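Local structure of CrmK (Actinoalloteichus sp. WH1-2216-6, 5I1V) at residues Ser222-Arg227 / Arg314-Trp319. The protein is a flavin-dependent oxidase that carries covalently bound FAD and takes part in recycling a shunt product of caerulomycin biosynthesis. Residues are numbered along the deposited sequence; the frame is centred on the assembly and turned at random.
Sequences SFHVAR and RRRLPW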
loop_
_atom_site.group_PDB
_atom_site.type_symbol
_atom_site.label_atom_id
_atom_site.label_comp_id
_atom_site.label_asym_id
_atom_site.label_seq_id
_atom_site.Cartn_x
_atom_site.Cartn_y
_atom_site.Cartn_z
ATOM N N SER A 222 -14.085 11.347 -12.991
ATOM C CA SER A 222 -14.741 10.713 -11.850
ATOM C C SER A 222 -15.724 9.684 -12.326
ATOM O O SER A 222 -16.078 9.683 -13.518
ATOM C CB SER A 222 -15.374 11.735 -10.908
ATOM O OG SER A 222 -16.600 12.168 -11.366
ATOM N N PHE A 223 -16.065 8.787 -11.393
ATOM C CA PHE A 223 -16.797 7.569 -11.632
ATOM C C PHE A 223 -17.911 7.402 -10.612
ATOM O O PHE A 223 -17.746 7.749 -9.438
ATOM C CB PHE A 223 -15.879 6.360 -11.453
ATOM C CG PHE A 223 -14.968 6.143 -12.608
ATOM C CD1 PHE A 223 -13.899 6.962 -12.792
ATOM C CD2 PHE A 223 -15.212 5.141 -13.535
ATOM C CE1 PHE A 223 -13.067 6.814 -13.887
ATOM C CE2 PHE A 223 -14.388 4.985 -14.624
ATOM C CZ PHE A 223 -13.308 5.824 -14.799
ATOM N N HIS A 224 -19.012 6.842 -11.069
ATOM C CA HIS A 224 -20.020 6.275 -10.178
ATOM C C HIS A 224 -19.599 4.841 -9.883
ATOM O O HIS A 224 -19.297 4.074 -10.818
ATOM C CB HIS A 224 -21.389 6.221 -10.864
ATOM C CG HIS A 224 -21.980 7.558 -11.170
ATOM N ND1 HIS A 224 -22.394 8.429 -10.186
ATOM C CD2 HIS A 224 -22.235 8.174 -12.348
ATOM C CE1 HIS A 224 -22.874 9.527 -10.745
ATOM N NE2 HIS A 224 -22.790 9.396 -12.055
ATOM N N VAL A 225 -19.635 4.456 -8.609
ATOM C CA VAL A 225 -19.126 3.183 -8.168
ATOM C C VAL A 225 -20.275 2.461 -7.464
ATOM O O VAL A 225 -21.063 3.074 -6.783
ATOM C CB VAL A 225 -17.937 3.360 -7.201
ATOM C CG1 VAL A 225 -17.464 2.006 -6.697
ATOM C CG2 VAL A 225 -16.768 4.142 -7.868
ATOM N N ALA A 226 -20.398 1.170 -7.699
ATOM C CA ALA A 226 -21.369 0.354 -7.009
ATOM C C ALA A 226 -20.660 -0.873 -6.472
ATOM O O ALA A 226 -19.917 -1.546 -7.197
ATOM C CB ALA A 226 -22.488 -0.059 -7.960
ATOM N N ARG A 227 -20.906 -1.170 -5.208
ATOM C CA ARG A 227 -20.301 -2.310 -4.568
ATOM C C ARG A 227 -21.499 -3.117 -4.056
ATOM O O ARG A 227 -22.407 -2.588 -3.429
ATOM C CB ARG A 227 -19.346 -1.865 -3.476
ATOM C CG ARG A 227 -18.470 -0.672 -3.929
ATOM C CD ARG A 227 -16.986 -0.797 -3.599
ATOM N NE ARG A 227 -16.786 -0.808 -2.156
ATOM C CZ ARG A 227 -16.045 -1.684 -1.473
ATOM N NH1 ARG A 227 -15.340 -2.639 -2.088
ATOM N NH2 ARG A 227 -15.986 -1.585 -0.143
ATOM N N ARG A 314 -23.611 2.749 -3.289
ATOM C CA ARG A 314 -23.249 3.479 -4.505
ATOM C C ARG A 314 -22.690 4.818 -4.105
ATOM O O ARG A 314 -23.181 5.413 -3.148
ATOM C CB ARG A 314 -24.477 3.638 -5.415
ATOM C CG ARG A 314 -24.917 2.302 -6.023
ATOM C CD ARG A 314 -26.150 2.390 -6.927
ATOM N NE ARG A 314 -25.933 3.212 -8.116
ATOM C CZ ARG A 314 -26.788 3.326 -9.131
ATOM N NH1 ARG A 314 -27.930 2.641 -9.144
ATOM N NH2 ARG A 314 -26.491 4.114 -10.157
ATOM N N ARG A 315 -21.660 5.288 -4.823
ATOM C CA ARG A 315 -21.092 6.595 -4.537
ATOM C C ARG A 315 -20.284 7.052 -5.739
ATOM O O ARG A 315 -20.005 6.277 -6.627
ATOM C CB ARG A 315 -20.186 6.512 -3.321
ATOM C CG ARG A 315 -18.965 5.605 -3.525
ATOM C CD ARG A 315 -18.144 5.417 -2.244
ATOM N NE ARG A 315 -17.782 6.723 -1.693
ATOM C CZ ARG A 315 -17.083 6.916 -0.571
ATOM N NH1 ARG A 315 -16.597 5.893 0.127
ATOM N NH2 ARG A 315 -16.854 8.159 -0.167
ATOM N N ARG A 316 -19.913 8.318 -5.742
ATOM C CA ARG A 316 -19.146 8.912 -6.820
ATOM C C ARG A 316 -17.749 9.218 -6.278
ATOM O O ARG A 316 -17.598 9.715 -5.166
ATOM C CB ARG A 316 -19.896 10.164 -7.243
ATOM C CG ARG A 316 -19.441 10.912 -8.462
ATOM C CD ARG A 316 -20.309 12.169 -8.564
ATOM N NE ARG A 316 -20.052 13.005 -9.734
ATOM C CZ ARG A 316 -18.941 13.713 -9.939
ATOM N NH1 ARG A 316 -17.933 13.680 -9.069
ATOM N NH2 ARG A 316 -18.825 14.463 -11.036
ATOM N N LEU A 317 -16.703 8.915 -7.042
ATOM C CA LEU A 317 -15.355 9.174 -6.559
ATOM C C LEU A 317 -14.466 9.677 -7.675
ATOM O O LEU A 317 -14.709 9.370 -8.849
ATOM C CB LEU A 317 -14.750 7.906 -5.972
ATOM C CG LEU A 317 -15.160 7.483 -4.560
ATOM C CD1 LEU A 317 -14.478 6.184 -4.226
ATOM C CD2 LEU A 317 -14.787 8.554 -3.538
ATOM N N PRO A 318 -13.411 10.423 -7.325
ATOM C CA PRO A 318 -12.475 10.752 -8.412
ATOM C C PRO A 318 -11.795 9.491 -8.964
ATOM O O PRO A 318 -11.695 8.486 -8.263
ATOM C CB PRO A 318 -11.481 11.697 -7.741
ATOM C CG PRO A 318 -12.258 12.354 -6.640
ATOM C CD PRO A 318 -13.136 11.218 -6.113
ATOM N N TRP A 319 -11.351 9.529 -10.213
ATOM C CA TRP A 319 -10.710 8.356 -10.830
ATOM C C TRP A 319 -9.617 7.674 -9.976
ATOM O O TRP A 319 -9.685 6.468 -9.700
ATOM C CB TRP A 319 -10.124 8.662 -12.240
ATOM C CG TRP A 319 -9.288 7.470 -12.650
ATOM C CD1 TRP A 319 -9.754 6.253 -12.993
ATOM C CD2 TRP A 319 -7.857 7.358 -12.605
ATOM N NE1 TRP A 319 -8.717 5.393 -13.181
ATOM C CE2 TRP A 319 -7.538 6.049 -12.968
ATOM C CE3 TRP A 319 -6.819 8.256 -12.343
ATOM C CZ2 TRP A 319 -6.226 5.587 -13.037
ATOM C CZ3 TRP A 319 -5.507 7.803 -12.418
ATOM C CH2 TRP A 319 -5.223 6.484 -12.743
HETATM O O HOH W 1 -23.331 4.615 -8.684
#
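V225 O is the best-held polar atom: R315 N donates to it at 3.0 Å in the carbonyl plane, and a water adds a second, weak bond. The same water accepts from R314 NE, at the edge of the guanidinium. The R314 chain bends at chi3 (64°), and its far nitrogens bond to S296 OG and E292 O. V225 N donates to R315 O at 2.7 Å, nearly along the C=O axis. F223 N donates to L317 O, and L317 N to F223 O, both at 2.9 Å. On the face with H224, the extended R316 chain reaches across to S222. S222 OG sits over one face of the R316 guanidinium, 3.1 Å from R316 CZ, at too poor an angle for a hydrogen bond. On the other face, F223 CE1 lies at the edge of the W319 ring, near its plane, 3.5 Å from W319 CD1. The rings are oblique, F223 at 50° to the five-membered ring. An alanine at F223 would lose this ring contact and would probably loosen W319, which also meets Y112. This is an antiparallel two-strand ladder at one edge, within this chain, of the eight-stranded sheet; strand 311-318 leads directly into helix 319-326.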